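Local coordinates for uncharacterized protein (Arthrobacter sp., PDB 3BL4) that is of unknown function but belongs to a family grouped with the STAS-domain clan and assembles with a second copy of itself, at residues L42-N45 with Q46-D50. Residues are numbered along the deposited sequence; the frame is centred on the assembly and turned at random.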
loop_
_atom_site.group_PDB
_atom_site.type_symbol
_atom_site.label_atom_id
_atom_site.label_comp_id
_atom_site.label_asym_id
_atom_site.label_seq_id
_atom_site.Cartn_x
_atom_site.Cartn_y
_atom_site.Cartn_z
ATOM N N LEU A 42 -9.087 -10.507 5.252
ATOM C CA LEU A 42 -9.314 -11.724 6.040
ATOM C C LEU A 42 -10.665 -12.318 5.693
ATOM O O LEU A 42 -10.768 -13.504 5.478
ATOM C CB LEU A 42 -9.239 -11.463 7.554
ATOM C CG LEU A 42 -9.633 -12.650 8.443
ATOM C CD1 LEU A 42 -8.708 -13.827 8.199
ATOM C CD2 LEU A 42 -9.627 -12.260 9.926
ATOM N N ARG A 43 -11.687 -11.473 5.629
ATOM C CA ARG A 43 -13.045 -11.899 5.297
ATOM C C ARG A 43 -13.157 -12.435 3.865
ATOM O O ARG A 43 -13.908 -13.364 3.613
ATOM C CB ARG A 43 -14.045 -10.750 5.502
ATOM C CG ARG A 43 -14.125 -10.183 6.932
ATOM C CD ARG A 43 -14.419 -11.247 8.013
ATOM N NE ARG A 43 -15.693 -11.935 7.789
ATOM C CZ ARG A 43 -16.908 -11.427 8.039
ATOM N NH1 ARG A 43 -17.077 -10.204 8.545
ATOM N NH2 ARG A 43 -17.981 -12.158 7.771
ATOM N N VAL A 44 -12.440 -11.821 2.933
ATOM C CA VAL A 44 -12.370 -12.320 1.555
ATOM C C VAL A 44 -11.799 -13.732 1.527
ATOM O O VAL A 44 -12.320 -14.612 0.831
ATOM C CB VAL A 44 -11.465 -11.443 0.677
ATOM C CG1 VAL A 44 -11.099 -12.184 -0.616
ATOM C CG2 VAL A 44 -12.124 -10.084 0.394
ATOM N N ASN A 45 -10.713 -13.929 2.269
ATOM C CA ASN A 45 -10.030 -15.222 2.326
ATOM C C ASN A 45 -10.892 -16.267 3.004
ATOM O O ASN A 45 -10.959 -17.376 2.523
ATOM C CB ASN A 45 -8.658 -15.112 3.027
ATOM C CG ASN A 45 -7.628 -14.339 2.200
ATOM O OD1 ASN A 45 -7.710 -14.301 0.971
ATOM N ND2 ASN A 45 -6.653 -13.718 2.878
ATOM N N GLN A 46 -11.558 -15.909 4.095
ATOM C CA GLN A 46 -12.449 -16.848 4.780
ATOM C C GLN A 46 -13.627 -17.265 3.888
ATOM O O GLN A 46 -14.037 -18.423 3.900
ATOM C CB GLN A 46 -12.962 -16.250 6.086
ATOM C CG GLN A 46 -11.896 -16.059 7.153
ATOM C CD GLN A 46 -12.444 -15.397 8.421
ATOM O OE1 GLN A 46 -13.389 -14.612 8.367
ATOM N NE2 GLN A 46 -11.856 -15.734 9.569
ATOM N N LEU A 47 -14.153 -16.332 3.101
ATOM C CA LEU A 47 -15.266 -16.638 2.193
ATOM C C LEU A 47 -14.806 -17.545 1.071
ATOM O O LEU A 47 -15.532 -18.436 0.673
ATOM C CB LEU A 47 -15.877 -15.350 1.626
ATOM C CG LEU A 47 -16.943 -15.447 0.537
ATOM C CD1 LEU A 47 -18.078 -16.350 0.993
ATOM C CD2 LEU A 47 -17.454 -14.069 0.182
ATOM N N CYS A 48 -13.606 -17.309 0.550
ATOM C CA CYS A 48 -13.102 -18.051 -0.608
ATOM C C CYS A 48 -12.688 -19.476 -0.264
ATOM O O CYS A 48 -12.810 -20.383 -1.090
ATOM C CB CYS A 48 -11.908 -17.333 -1.217
ATOM S SG CYS A 48 -12.331 -15.858 -2.152
ATOM N N GLY A 49 -12.179 -19.652 0.949
ATOM C CA GLY A 49 -11.667 -20.934 1.375
ATOM C C GLY A 49 -10.544 -21.332 0.452
ATOM O O GLY A 49 -9.592 -20.572 0.280
ATOM N N ASP A 50 -10.674 -22.506 -0.162
ATOM C CA ASP A 50 -9.626 -23.085 -1.018
ATOM C C ASP A 50 -9.607 -22.525 -2.431
ATOM O O ASP A 50 -8.637 -22.737 -3.167
ATOM C CB ASP A 50 -9.795 -24.612 -1.116
ATOM C CG ASP A 50 -9.266 -25.341 0.111
ATOM O OD1 ASP A 50 -8.138 -25.011 0.554
ATOM O OD2 ASP A 50 -9.976 -26.242 0.626
HETATM O O HOH W 1 -8.900 -19.220 2.368
#
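Gln46 lies against Leu42 and Arg43 in the last turns of helix 34-48, the crossover helix of a beta-alpha-beta unit between strands 22-25 and 53-58. Its chain, extended beyond CG (chi2 177°), lays the amide across both neighbours: NE2 sits 3.9 Å from Leu42 CD1, while OE1 comes 3.5 Å from Arg43 CD. The guanidinium and amide planes stand 68° apart, so they do not stack; Arg43 NH2 instead hydrogen-bonds to Thr10 O. On the buried side, Val44 CG1 meets Cys48 SG at 4.2 Å, and both residues pack on Leu22 of strand 22-25.

Four successive i+4 to i backbone hydrogen bonds, N-H to O, hold the turn, from Gln46 N to Leu42 O (2.9 Å) through Gly49 N to Asn45 O (3.0 Å). Gly49, with phi 60°, is where the chain leaves helical geometry. The CB of Asn45 is directed away from the following turn, and the side-chain amide hydrogen-bonds through OD1 to Gln78 N and through ND2 to Pro76 O of the second subunit, tying the helix end to the dimer interface. A water bridges the C-terminal end of the helix, donating to Asn45 O at 2.8 Å and to Gly49 O at 2.6 Å.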